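Local structure of inositol-3-phosphate synthase (Caenorhabditis elegans, 1VKO) at residues Glu252-Val257 against Phe370-Ile375; Ser205-Arg210 against Asp360-Ser365. The protein is a four-chain enzyme of the inositol-3-phosphate synthase family that binds nicotinamide-adenine-dinucleotide in a Rossmann-type domain. All coordinates share one frame; numbering follows the deposited sequence.

In the fold
Each contact sets a loop, the one after helix 178-188 (205-210) or the one after strand 242-247 (252-257), against one of two consecutive helices, 359-363 and 367-378, and their centres lie about 15 Å apart. Along the chain they alternate: 205-210 and 252-257 come first, then 360-365 and 370-375. Segments 360-365 and 370-375 touch, Leu364 O, just past the first helix, lying 3.7 Å from Phe370 CB. NAD joins the two. Contact 2 reaches it from both segments, through Arg210 at the adenosine ribose and Asp360 at the nicotinamide ribose, whereas contact 1 reaches it through Lys373, which also binds pyrophosphate. Lys373 NZ and Asp360 OD1 lie near the same ribose hydroxyl, NAD O2D, at 2.8 and 3.0 Å.

Contact 1 of 2, residues Glu252-Val257 against Phe370-Ile375; sequences ERYTDV and FRSKEI. With NAD (nicotinamide-adenine-dinucleotide), chain G; POP (pyrophosphate 2-), chain H.
The Tyr254 ring turns its edge to the helix: Ser372 OG lies in the ring plane, 3.5 Å from Tyr254 CD1, while Ile375 CD1 comes obliquely, 4.4 Å from Tyr254 CZ. A water, also in that plane, stands 2.7 Å from Tyr254 OH and donates to Ser372 O. On the helix itself, the Arg371 guanidinium has Ile375 CG1 over one face and Glu374 OE1 at its edge, the salt-bridge partner of Arg371 NE. The direct polar link is Ser372 OG to Glu252 O, 2.7 Å, in the carbonyl plane at a C=O...O angle of 148°. Serine suits this place because its short hydroxyl, set beside the backbone N (chi1 -73°), meets a loop carbonyl at close range; tyrosine adds an apolar ring and a hydroxyl that reaches the water. One residue on, Lys373 points away from the loop, and its NZ donates to NAD O2D and to pyrophosphate O5, with Asp324 as salt-bridge partner. Other partners hold the loop as well: Glu252 bonds Ser280 and Ser282, and Arg253 donates from NE to the backbone oxygen Asp201 O and forms a salt bridge with Glu278. Thus helix 367-378 packs on the loop between strand 242-247 and helix 265-273, with helix 281-291 touching Glu252.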
ATOM      1  N   GLU A 252     -19.740 -24.848   5.501  1.00 16.42           N
ATOM      2  CA  GLU A 252     -21.170 -25.113   5.230  1.00 22.53           C
ATOM      3  C   GLU A 252     -21.943 -23.800   5.365  1.00 26.31           C
ATOM      4  O   GLU A 252     -21.443 -22.850   5.954  1.00 28.38           O
ATOM      5  CB  GLU A 252     -21.765 -26.084   6.277  1.00 21.65           C
ATOM      6  CG  GLU A 252     -21.026 -27.411   6.387  1.00 17.71           C
ATOM      7  CD  GLU A 252     -21.654 -28.413   7.348  1.00 17.95           C
ATOM      8  OE1 GLU A 252     -22.052 -28.086   8.501  1.00 19.59           O
ATOM      9  OE2 GLU A 252     -21.725 -29.577   6.932  1.00 31.27           O
ATOM     10  N   ARG A 253     -23.163 -23.740   4.835  1.00 28.70           N
ATOM     11  CA  ARG A 253     -24.090 -22.666   5.233  1.00 28.89           C
ATOM     12  C   ARG A 253     -24.607 -22.911   6.655  1.00 27.97           C
ATOM     13  O   ARG A 253     -24.381 -23.969   7.267  1.00 32.12           O
ATOM     14  CB  ARG A 253     -25.281 -22.568   4.269  1.00 27.98           C
ATOM     15  CG  ARG A 253     -26.122 -23.839   4.211  1.00 28.12           C
ATOM     16  CD  ARG A 253     -27.435 -23.698   3.494  1.00 24.88           C
ATOM     17  NE  ARG A 253     -28.175 -24.963   3.407  1.00 30.38           N
ATOM     18  CZ  ARG A 253     -29.080 -25.403   4.290  1.00 33.44           C
ATOM     19  NH1 ARG A 253     -29.368 -24.700   5.398  1.00 24.70           N
ATOM     20  NH2 ARG A 253     -29.689 -26.574   4.076  1.00 22.23           N
ATOM     21  N   TYR A 254     -25.281 -21.901   7.182  1.00 29.40           N
ATOM     22  CA  TYR A 254     -25.950 -21.944   8.461  1.00 26.77           C
ATOM     23  C   TYR A 254     -27.187 -22.829   8.346  1.00 25.87           C
ATOM     24  O   TYR A 254     -27.867 -22.829   7.346  1.00 29.52           O
ATOM     25  CB  TYR A 254     -26.397 -20.522   8.804  1.00 27.90           C
ATOM     26  CG  TYR A 254     -25.393 -19.726   9.609  1.00 28.16           C
ATOM     27  CD1 TYR A 254     -24.065 -19.651   9.228  1.00 22.48           C
ATOM     28  CD2 TYR A 254     -25.782 -19.061  10.770  1.00 20.35           C
ATOM     29  CE1 TYR A 254     -23.152 -18.958   9.969  1.00 16.67           C
ATOM     30  CE2 TYR A 254     -24.874 -18.332  11.506  1.00 25.93           C
ATOM     31  CZ  TYR A 254     -23.554 -18.272  11.087  1.00 24.09           C
ATOM     32  OH  TYR A 254     -22.615 -17.557  11.823  1.00 36.05           O
ATOM     33  N   THR A 255     -27.489 -23.565   9.390  1.00 25.98           N
ATOM     34  CA  THR A 255     -28.774 -24.230   9.540  1.00 26.50           C
ATOM     35  C   THR A 255     -29.777 -23.195  10.070  1.00 29.99           C
ATOM     36  O   THR A 255     -29.351 -22.125  10.518  1.00 27.22           O
ATOM     37  CB  THR A 255     -28.586 -25.329  10.614  0.50 26.04           C
ATOM     38  OG1 THR A 255     -27.628 -26.293  10.156  0.50 30.31           O
ATOM     39  CG2 THR A 255     -29.835 -26.143  10.808  0.50 25.35           C
ATOM     40  N   ASP A 256     -31.086 -23.479  10.003  1.00 33.03           N
ATOM     41  CA  ASP A 256     -32.065 -22.718  10.794  1.00 38.38           C
ATOM     42  C   ASP A 256     -31.803 -23.047  12.259  1.00 41.33           C
ATOM     43  O   ASP A 256     -31.135 -24.061  12.578  1.00 41.46           O
ATOM     44  CB  ASP A 256     -33.512 -23.073  10.426  1.00 41.50           C
ATOM     45  CG  ASP A 256     -33.929 -22.530   9.055  1.00 54.59           C
ATOM     46  OD1 ASP A 256     -33.805 -21.297   8.829  1.00 65.84           O
ATOM     47  OD2 ASP A 256     -34.398 -23.254   8.139  1.00 63.77           O
ATOM     48  N   VAL A 257     -32.274 -22.171  13.147  1.00 43.05           N
ATOM     49  CA  VAL A 257     -32.254 -22.444  14.595  1.00 44.72           C
ATOM     50  C   VAL A 257     -33.649 -22.136  15.111  1.00 47.08           C
ATOM     51  O   VAL A 257     -34.182 -21.063  14.833  1.00 47.85           O
ATOM     52  CB  VAL A 257     -31.206 -21.595  15.365  1.00 42.53           C
ATOM     53  CG1 VAL A 257     -31.083 -22.062  16.810  1.00 41.20           C
ATOM     54  CG2 VAL A 257     -29.846 -21.650  14.690  1.00 43.40           C
ATOM     55  N   PHE A 370     -20.198 -17.729   1.800  1.00 41.43           N
ATOM     56  CA  PHE A 370     -19.666 -16.378   2.076  1.00 41.63           C
ATOM     57  C   PHE A 370     -20.373 -15.663   3.239  1.00 41.50           C
ATOM     58  O   PHE A 370     -19.695 -14.988   4.011  1.00 43.35           O
ATOM     59  CB  PHE A 370     -19.669 -15.474   0.834  1.00 40.94           C
ATOM     60  CG  PHE A 370     -19.403 -14.025   1.149  1.00 43.56           C
ATOM     61  CD1 PHE A 370     -18.100 -13.582   1.400  1.00 46.35           C
ATOM     62  CD2 PHE A 370     -20.462 -13.111   1.239  1.00 43.55           C
ATOM     63  CE1 PHE A 370     -17.843 -12.238   1.717  1.00 56.52           C
ATOM     64  CE2 PHE A 370     -20.219 -11.752   1.557  1.00 54.34           C
ATOM     65  CZ  PHE A 370     -18.905 -11.313   1.793  1.00 55.13           C
ATOM     66  N   ARG A 371     -21.702 -15.790   3.371  1.00 38.61           N
ATOM     67  CA  ARG A 371     -22.372 -15.299   4.596  1.00 42.34           C
ATOM     68  C   ARG A 371     -21.773 -15.879   5.892  1.00 42.02           C
ATOM     69  O   ARG A 371     -21.392 -15.094   6.779  1.00 39.89           O
ATOM     70  CB  ARG A 371     -23.902 -15.497   4.587  1.00 43.50           C
ATOM     71  CG  ARG A 371     -24.734 -14.219   4.381  1.00 48.83           C
ATOM     72  CD  ARG A 371     -25.101 -13.429   5.672  1.00 56.48           C
ATOM     73  NE  ARG A 371     -24.447 -12.112   5.730  1.00 50.42           N
ATOM     74  CZ  ARG A 371     -24.605 -11.198   6.701  1.00 56.58           C
ATOM     75  NH1 ARG A 371     -25.405 -11.416   7.747  1.00 47.84           N
ATOM     76  NH2 ARG A 371     -23.949 -10.042   6.625  1.00 56.87           N
ATOM     77  N   SER A 372     -21.686 -17.224   6.005  1.00 40.35           N
ATOM     78  CA  SER A 372     -21.058 -17.867   7.178  1.00 38.23           C
ATOM     79  C   SER A 372     -19.828 -17.037   7.592  1.00 40.65           C
ATOM     80  O   SER A 372     -19.726 -16.553   8.730  1.00 40.82           O
ATOM     81  CB  SER A 372     -20.601 -19.317   6.868  1.00 41.82           C
ATOM     82  OG  SER A 372     -21.658 -20.264   6.753  1.00 35.31           O
ATOM     83  N   LYS A 373     -18.901 -16.873   6.645  1.00 42.48           N
ATOM     84  CA  LYS A 373     -17.612 -16.181   6.860  1.00 43.67           C
ATOM     85  C   LYS A 373     -17.680 -14.649   7.073  1.00 45.36           C
ATOM     86  O   LYS A 373     -17.036 -14.125   7.998  1.00 47.81           O
ATOM     87  CB  LYS A 373     -16.651 -16.514   5.710  1.00 41.20           C
ATOM     88  CG  LYS A 373     -15.255 -15.976   5.918  1.00 42.66           C
ATOM     89  CD  LYS A 373     -14.425 -16.838   6.887  1.00 42.80           C
ATOM     90  CE  LYS A 373     -14.070 -18.196   6.278  1.00 17.20           C
ATOM     91  NZ  LYS A 373     -13.475 -19.025   7.360  1.00 24.37           N
ATOM     92  N   GLU A 374     -18.410 -13.935   6.206  1.00 45.18           N
ATOM     93  CA  GLU A 374     -18.695 -12.490   6.400  1.00 45.97           C
ATOM     94  C   GLU A 374     -19.104 -12.111   7.830  1.00 46.75           C
ATOM     95  O   GLU A 374     -18.540 -11.177   8.397  1.00 47.81           O
ATOM     96  CB  GLU A 374     -19.776 -12.001   5.427  1.00 45.09           C
ATOM     97  CG  GLU A 374     -20.076 -10.497   5.493  1.00 43.50           C
ATOM     98  CD  GLU A 374     -21.090 -10.078   4.441  1.00 48.26           C
ATOM     99  OE1 GLU A 374     -22.109 -10.801   4.293  1.00 49.47           O
ATOM    100  OE2 GLU A 374     -20.864  -9.049   3.744  1.00 43.74           O
ATOM    101  N   ILE A 375     -20.086 -12.821   8.395  1.00 49.38           N
ATOM    102  CA  ILE A 375     -20.561 -12.570   9.772  1.00 51.40           C
ATOM    103  C   ILE A 375     -19.431 -12.640  10.816  1.00 51.04           C
ATOM    104  O   ILE A 375     -19.319 -11.742  11.659  1.00 50.94           O
ATOM    105  CB  ILE A 375     -21.735 -13.536  10.179  1.00 52.26           C
ATOM    106  CG1 ILE A 375     -22.957 -13.340   9.264  1.00 49.47           C
ATOM    107  CG2 ILE A 375     -22.102 -13.365  11.697  1.00 52.90           C
ATOM    108  CD1 ILE A 375     -24.170 -14.217   9.615  1.00 32.52           C
TER
HETATM  109  PA  NAD G 601      -9.829 -26.984   1.576  1.00 25.23           P
HETATM  110  O1A NAD G 601     -10.786 -27.024   0.483  1.00 15.07           O
HETATM  111  O2A NAD G 601      -8.473 -27.133   1.020  1.00 18.41           O
HETATM  112  O5B NAD G 601     -10.234 -28.125   2.601  1.00 28.60           O
HETATM  113  C5B NAD G 601     -11.541 -28.614   2.632  1.00 24.71           C
HETATM  114  C4B NAD G 601     -11.462 -30.127   2.558  1.00 16.86           C
HETATM  115  O4B NAD G 601     -12.585 -30.662   3.223  1.00 27.42           O
HETATM  116  C3B NAD G 601     -11.514 -30.636   1.145  1.00 19.58           C
HETATM  117  O3B NAD G 601     -10.660 -31.769   1.152  1.00 17.06           O
HETATM  118  C2B NAD G 601     -12.906 -31.166   0.946  1.00 17.79           C
HETATM  119  O2B NAD G 601     -12.728 -32.400   0.253  1.00 24.24           O
HETATM  120  C1B NAD G 601     -13.329 -31.488   2.376  1.00 17.26           C
HETATM  121  N9A NAD G 601     -14.771 -31.525   2.731  1.00 16.04           N
HETATM  122  C8A NAD G 601     -15.804 -30.747   2.304  1.00 29.17           C
HETATM  123  N7A NAD G 601     -16.937 -31.184   2.897  1.00 22.19           N
HETATM  124  C5A NAD G 601     -16.676 -32.232   3.701  1.00 27.77           C
HETATM  125  C6A NAD G 601     -17.466 -33.073   4.504  1.00 32.19           C
HETATM  126  N6A NAD G 601     -18.804 -32.979   4.585  1.00 28.02           N
HETATM  127  N1A NAD G 601     -16.856 -34.093   5.187  1.00 14.67           N
HETATM  128  C2A NAD G 601     -15.514 -34.310   5.064  1.00 25.60           C
HETATM  129  N3A NAD G 601     -14.778 -33.512   4.249  1.00 14.80           N
HETATM  130  C4A NAD G 601     -15.323 -32.476   3.577  1.00 27.36           C
HETATM  131  O3  NAD G 601      -9.970 -25.633   2.460  1.00 18.80           O
HETATM  132  PN  NAD G 601      -8.914 -25.317   3.609  1.00 17.82           P
HETATM  133  O1N NAD G 601      -8.339 -26.617   4.044  1.00 34.71           O
HETATM  134  O2N NAD G 601      -8.019 -24.271   3.105  1.00 16.31           O
HETATM  135  O5D NAD G 601      -9.782 -24.826   4.888  1.00 21.97           O
HETATM  136  C5D NAD G 601     -10.923 -25.549   5.315  1.00 24.86           C
HETATM  137  C4D NAD G 601     -11.917 -24.724   6.155  1.00 24.67           C
HETATM  138  O4D NAD G 601     -11.237 -23.997   7.149  1.00 27.08           O
HETATM  139  C3D NAD G 601     -12.727 -23.704   5.347  1.00 23.94           C
HETATM  140  O3D NAD G 601     -14.045 -23.705   5.819  1.00 29.51           O
HETATM  141  C2D NAD G 601     -12.157 -22.380   5.787  1.00 31.80           C
HETATM  142  O2D NAD G 601     -13.069 -21.292   5.782  1.00 36.09           O
HETATM  143  C1D NAD G 601     -11.766 -22.691   7.206  1.00 28.92           C
HETATM  144  N1N NAD G 601     -10.840 -21.635   7.596  1.00 25.40           N
HETATM  145  C2N NAD G 601      -9.655 -21.495   6.944  1.00 13.40           C
HETATM  146  C3N NAD G 601      -8.811 -20.472   7.312  1.00 19.34           C
HETATM  147  C7N NAD G 601      -7.407 -20.594   6.853  1.00 25.56           C
HETATM  148  O7N NAD G 601      -7.145 -21.691   5.996  1.00 31.73           O
HETATM  149  N7N NAD G 601      -6.486 -19.716   7.267  1.00 25.15           N
HETATM  150  C4N NAD G 601      -9.147 -19.590   8.358  1.00 16.31           C
HETATM  151  C5N NAD G 601     -10.361 -19.738   8.993  1.00 15.55           C
HETATM  152  C6N NAD G 601     -11.221 -20.774   8.596  1.00 18.21           C
HETATM  153  P1  POP H 602      -8.404 -14.211   8.523  1.00 50.92           P
HETATM  154  O1  POP H 602      -7.743 -14.210   9.893  1.00 48.27           O
HETATM  155  O2  POP H 602      -7.363 -13.995   7.450  1.00 54.44           O
HETATM  156  O3  POP H 602      -9.419 -13.080   8.455  1.00 38.38           O
HETATM  157  O   POP H 602      -9.093 -15.669   8.265  1.00 48.93           O
HETATM  158  P2  POP H 602      -9.906 -16.146   6.933  1.00 52.01           P
HETATM  159  O4  POP H 602      -8.962 -16.997   6.089  1.00 46.73           O
HETATM  160  O5  POP H 602     -11.130 -16.937   7.376  1.00 50.61           O
HETATM  161  O6  POP H 602     -10.408 -15.028   6.013  1.00 50.86           O
HETATM  162  O   HOH W   1     -19.981 -17.307  11.346  1.00 27.95           O

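Contact 2 of 2, residues Ser205-Arg210 against Asp360-Ser365; sequences SNQGDR and DGKNLS. With NAD (nicotinamide-adenine-dinucleotide), chain G.
Asn206, in the short 3-10 turn 205-207, faces the end of helix 359-363, its CA 7.0 Å from that of Asn363, and Leu364 is the first residue to leave helical geometry. The polar link across the contact is Asn206 ND2 to Lys362 O, 2.7 Å long with an N-H...O angle of 150°, the donor tilted from the carbonyl plane. Ser365 OG gives the same oxygen a second bond, 3.1 Å, from the opposite face of that plane. Asn206 CG sits between the backbone N and the carbonyl carbon (chi1 65°), and its side chain slides past that of Lys362 in the opposite direction, Asn206 OD1 lying 3.7 Å from Lys362 CE. The amide is used at both ends: Asn206 OD1 accepts from Gln207 NE2 at 3.0 Å, almost straight out from the carbonyl. Gln207 in turn crosses Asn363 at about a right angle, their amide planes 88° apart, with Gln207 CG 3.6 Å from Asn363 OD1. Asparagine fits at 363 because its two ends serve two different loops, Asn363 ND2 donating to Thr251 O and Asn363 OD1 accepting from Ala204 N. NAD is met from both segments: Arg210 lays one guanidinium face over NAD C3B and forms a weak bond from NH1 to O2B, and NAD O2D gives a weak bond to Asp360 OD1. Across the two segments the link is thus an amide N-H to a main-chain carbonyl, with neutral amides packed beside it, and Glu366 adds a carboxylate that accepts from Ser205 N; the charged groups of Arg210 and Asp360 are turned to the two riboses of NAD.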
ATOM      1  N   SER A 205     -22.193 -25.603  -4.231  1.00 41.40           N
ATOM      2  CA  SER A 205     -22.521 -26.602  -5.265  1.00 42.00           C
ATOM      3  C   SER A 205     -21.324 -26.966  -6.189  1.00 40.01           C
ATOM      4  O   SER A 205     -21.340 -28.005  -6.878  1.00 39.65           O
ATOM      5  CB  SER A 205     -23.796 -26.194  -6.047  1.00 42.09           C
ATOM      6  OG  SER A 205     -23.526 -25.273  -7.082  1.00 42.02           O
ATOM      7  N   ASN A 206     -20.272 -26.146  -6.157  1.00 38.97           N
ATOM      8  CA  ASN A 206     -19.089 -26.403  -6.984  1.00 42.17           C
ATOM      9  C   ASN A 206     -18.161 -27.565  -6.500  1.00 39.85           C
ATOM     10  O   ASN A 206     -17.152 -27.901  -7.149  1.00 37.55           O
ATOM     11  CB  ASN A 206     -18.350 -25.082  -7.427  1.00 42.89           C
ATOM     12  CG  ASN A 206     -17.733 -24.291  -6.259  1.00 44.62           C
ATOM     13  OD1 ASN A 206     -17.047 -24.868  -5.396  1.00 36.06           O
ATOM     14  ND2 ASN A 206     -17.946 -22.947  -6.253  1.00 24.11           N
ATOM     15  N   GLN A 207     -18.570 -28.205  -5.403  1.00 37.08           N
ATOM     16  CA  GLN A 207     -17.804 -29.274  -4.768  1.00 37.54           C
ATOM     17  C   GLN A 207     -18.231 -30.690  -5.174  1.00 36.26           C
ATOM     18  O   GLN A 207     -17.691 -31.651  -4.640  1.00 32.05           O
ATOM     19  CB  GLN A 207     -17.864 -29.155  -3.222  1.00 38.94           C
ATOM     20  CG  GLN A 207     -17.411 -27.792  -2.661  1.00 38.27           C
ATOM     21  CD  GLN A 207     -15.912 -27.589  -2.783  1.00 41.37           C
ATOM     22  OE1 GLN A 207     -15.113 -28.495  -2.442  1.00 32.85           O
ATOM     23  NE2 GLN A 207     -15.517 -26.413  -3.273  1.00 31.47           N
ATOM     24  N   GLY A 208     -19.177 -30.802  -6.116  1.00 36.95           N
ATOM     25  CA  GLY A 208     -19.794 -32.081  -6.519  1.00 36.20           C
ATOM     26  C   GLY A 208     -18.810 -33.057  -7.131  1.00 38.62           C
ATOM     27  O   GLY A 208     -18.702 -34.195  -6.678  1.00 35.34           O
ATOM     28  N   ASP A 209     -18.109 -32.586  -8.167  1.00 40.47           N
ATOM     29  CA  ASP A 209     -16.938 -33.245  -8.783  1.00 44.17           C
ATOM     30  C   ASP A 209     -15.927 -33.902  -7.814  1.00 43.07           C
ATOM     31  O   ASP A 209     -15.361 -34.956  -8.131  1.00 42.97           O
ATOM     32  CB  ASP A 209     -16.156 -32.223  -9.645  1.00 47.28           C
ATOM     33  CG  ASP A 209     -16.479 -32.308 -11.137  1.00 55.77           C
ATOM     34  OD1 ASP A 209     -17.018 -33.353 -11.586  1.00 67.61           O
ATOM     35  OD2 ASP A 209     -16.200 -31.378 -11.938  1.00 55.99           O
ATOM     36  N   ARG A 210     -15.685 -33.266  -6.667  1.00 39.18           N
ATOM     37  CA  ARG A 210     -14.633 -33.691  -5.735  1.00 37.43           C
ATOM     38  C   ARG A 210     -15.080 -34.843  -4.823  1.00 37.34           C
ATOM     39  O   ARG A 210     -14.253 -35.554  -4.241  1.00 37.89           O
ATOM     40  CB  ARG A 210     -14.169 -32.485  -4.903  1.00 38.96           C
ATOM     41  CG  ARG A 210     -13.113 -32.746  -3.843  1.00 39.63           C
ATOM     42  CD  ARG A 210     -13.005 -31.645  -2.802  1.00 34.10           C
ATOM     43  NE  ARG A 210     -11.943 -30.711  -3.150  1.00 56.23           N
ATOM     44  CZ  ARG A 210     -10.687 -30.789  -2.722  1.00 55.24           C
ATOM     45  NH1 ARG A 210     -10.316 -31.772  -1.902  1.00 51.53           N
ATOM     46  NH2 ARG A 210      -9.805 -29.869  -3.116  1.00 54.77           N
ATOM     47  N   ASP A 360     -10.642 -23.354  -0.501  1.00 39.03           N
ATOM     48  CA  ASP A 360     -11.366 -22.534   0.475  1.00 39.70           C
ATOM     49  C   ASP A 360     -12.068 -21.366  -0.269  1.00 40.07           C
ATOM     50  O   ASP A 360     -13.281 -21.175  -0.107  1.00 40.72           O
ATOM     51  CB  ASP A 360     -10.418 -22.074   1.623  1.00 39.53           C
ATOM     52  CG  ASP A 360     -11.129 -21.241   2.713  1.00 44.58           C
ATOM     53  OD1 ASP A 360     -12.374 -21.400   2.904  1.00 43.43           O
ATOM     54  OD2 ASP A 360     -10.520 -20.389   3.425  1.00 43.09           O
ATOM     55  N   GLY A 361     -11.329 -20.635  -1.114  1.00 38.77           N
ATOM     56  CA  GLY A 361     -11.898 -19.526  -1.898  1.00 37.09           C
ATOM     57  C   GLY A 361     -12.977 -19.913  -2.912  1.00 35.77           C
ATOM     58  O   GLY A 361     -14.015 -19.220  -3.043  1.00 28.97           O
ATOM     59  N   LYS A 362     -12.724 -21.009  -3.633  1.00 34.16           N
ATOM     60  CA  LYS A 362     -13.667 -21.561  -4.618  1.00 37.49           C
ATOM     61  C   LYS A 362     -15.011 -21.954  -3.960  1.00 39.09           C
ATOM     62  O   LYS A 362     -16.097 -21.823  -4.578  1.00 39.51           O
ATOM     63  CB  LYS A 362     -13.021 -22.757  -5.327  1.00 37.75           C
ATOM     64  CG  LYS A 362     -13.827 -23.417  -6.454  1.00 44.96           C
ATOM     65  CD  LYS A 362     -13.132 -24.737  -6.856  1.00 46.60           C
ATOM     66  CE  LYS A 362     -14.108 -25.774  -7.398  1.00 48.76           C
ATOM     67  NZ  LYS A 362     -13.967 -25.980  -8.886  1.00 40.67           N
ATOM     68  N   ASN A 363     -14.932 -22.411  -2.707  1.00 38.25           N
ATOM     69  CA  ASN A 363     -16.122 -22.678  -1.887  1.00 41.52           C
ATOM     70  C   ASN A 363     -16.868 -21.407  -1.431  1.00 42.32           C
ATOM     71  O   ASN A 363     -18.103 -21.344  -1.452  1.00 42.30           O
ATOM     72  CB  ASN A 363     -15.769 -23.544  -0.656  1.00 41.13           C
ATOM     73  CG  ASN A 363     -17.012 -24.156   0.002  1.00 41.54           C
ATOM     74  OD1 ASN A 363     -17.783 -24.882  -0.652  1.00 31.40           O
ATOM     75  ND2 ASN A 363     -17.213 -23.861   1.284  1.00 25.06           N
ATOM     76  N   LEU A 364     -16.105 -20.402  -1.014  1.00 44.73           N
ATOM     77  CA  LEU A 364     -16.655 -19.103  -0.621  1.00 46.52           C
ATOM     78  C   LEU A 364     -17.012 -18.212  -1.823  1.00 46.49           C
ATOM     79  O   LEU A 364     -17.334 -17.032  -1.623  1.00 47.16           O
ATOM     80  CB  LEU A 364     -15.694 -18.384   0.349  1.00 47.17           C
ATOM     81  CG  LEU A 364     -15.179 -19.247   1.516  1.00 50.38           C
ATOM     82  CD1 LEU A 364     -13.829 -18.729   2.039  1.00 54.64           C
ATOM     83  CD2 LEU A 364     -16.228 -19.360   2.643  1.00 54.17           C
ATOM     84  N   SER A 365     -16.949 -18.777  -3.048  1.00 45.42           N
ATOM     85  CA  SER A 365     -17.494 -18.148  -4.286  1.00 45.28           C
ATOM     86  C   SER A 365     -18.990 -18.026  -4.125  1.00 45.82           C
ATOM     87  O   SER A 365     -19.595 -17.091  -4.655  1.00 44.70           O
ATOM     88  CB  SER A 365     -17.299 -19.016  -5.552  1.00 45.07           C
ATOM     89  OG  SER A 365     -15.962 -19.104  -5.998  1.00 51.26           O
TER
HETATM   90  PA  NAD G 601      -9.829 -26.984   1.576  1.00 25.23           P
HETATM   91  O1A NAD G 601     -10.786 -27.024   0.483  1.00 15.07           O
HETATM   92  O2A NAD G 601      -8.473 -27.133   1.020  1.00 18.41           O
HETATM   93  O5B NAD G 601     -10.234 -28.125   2.601  1.00 28.60           O
HETATM   94  C5B NAD G 601     -11.541 -28.614   2.632  1.00 24.71           C
HETATM   95  C4B NAD G 601     -11.462 -30.127   2.558  1.00 16.86           C
HETATM   96  O4B NAD G 601     -12.585 -30.662   3.223  1.00 27.42           O
HETATM   97  C3B NAD G 601     -11.514 -30.636   1.145  1.00 19.58           C
HETATM   98  O3B NAD G 601     -10.660 -31.769   1.152  1.00 17.06           O
HETATM   99  C2B NAD G 601     -12.906 -31.166   0.946  1.00 17.79           C
HETATM  100  O2B NAD G 601     -12.728 -32.400   0.253  1.00 24.24           O
HETATM  101  C1B NAD G 601     -13.329 -31.488   2.376  1.00 17.26           C
HETATM  102  N9A NAD G 601     -14.771 -31.525   2.731  1.00 16.04           N
HETATM  103  C8A NAD G 601     -15.804 -30.747   2.304  1.00 29.17           C
HETATM  104  N7A NAD G 601     -16.937 -31.184   2.897  1.00 22.19           N
HETATM  105  C5A NAD G 601     -16.676 -32.232   3.701  1.00 27.77           C
HETATM  106  C6A NAD G 601     -17.466 -33.073   4.504  1.00 32.19           C
HETATM  107  N6A NAD G 601     -18.804 -32.979   4.585  1.00 28.02           N
HETATM  108  N1A NAD G 601     -16.856 -34.093   5.187  1.00 14.67           N
HETATM  109  C2A NAD G 601     -15.514 -34.310   5.064  1.00 25.60           C
HETATM  110  N3A NAD G 601     -14.778 -33.512   4.249  1.00 14.80           N
HETATM  111  C4A NAD G 601     -15.323 -32.476   3.577  1.00 27.36           C
HETATM  112  O3  NAD G 601      -9.970 -25.633   2.460  1.00 18.80           O
HETATM  113  PN  NAD G 601      -8.914 -25.317   3.609  1.00 17.82           P
HETATM  114  O1N NAD G 601      -8.339 -26.617   4.044  1.00 34.71           O
HETATM  115  O2N NAD G 601      -8.019 -24.271   3.105  1.00 16.31           O
HETATM  116  O5D NAD G 601      -9.782 -24.826   4.888  1.00 21.97           O
HETATM  117  C5D NAD G 601     -10.923 -25.549   5.315  1.00 24.86           C
HETATM  118  C4D NAD G 601     -11.917 -24.724   6.155  1.00 24.67           C
HETATM  119  O4D NAD G 601     -11.237 -23.997   7.149  1.00 27.08           O
HETATM  120  C3D NAD G 601     -12.727 -23.704   5.347  1.00 23.94           C
HETATM  121  O3D NAD G 601     -14.045 -23.705   5.819  1.00 29.51           O
HETATM  122  C2D NAD G 601     -12.157 -22.380   5.787  1.00 31.80           C
HETATM  123  O2D NAD G 601     -13.069 -21.292   5.782  1.00 36.09           O
HETATM  124  C1D NAD G 601     -11.766 -22.691   7.206  1.00 28.92           C
HETATM  125  N1N NAD G 601     -10.840 -21.635   7.596  1.00 25.40           N
HETATM  126  C2N NAD G 601      -9.655 -21.495   6.944  1.00 13.40           C
HETATM  127  C3N NAD G 601      -8.811 -20.472   7.312  1.00 19.34           C
HETATM  128  C7N NAD G 601      -7.407 -20.594   6.853  1.00 25.56           C
HETATM  129  O7N NAD G 601      -7.145 -21.691   5.996  1.00 31.73           O
HETATM  130  N7N NAD G 601      -6.486 -19.716   7.267  1.00 25.15           N
HETATM  131  C4N NAD G 601      -9.147 -19.590   8.358  1.00 16.31           C
HETATM  132  C5N NAD G 601     -10.361 -19.738   8.993  1.00 15.55           C
HETATM  133  C6N NAD G 601     -11.221 -20.774   8.596  1.00 18.21           C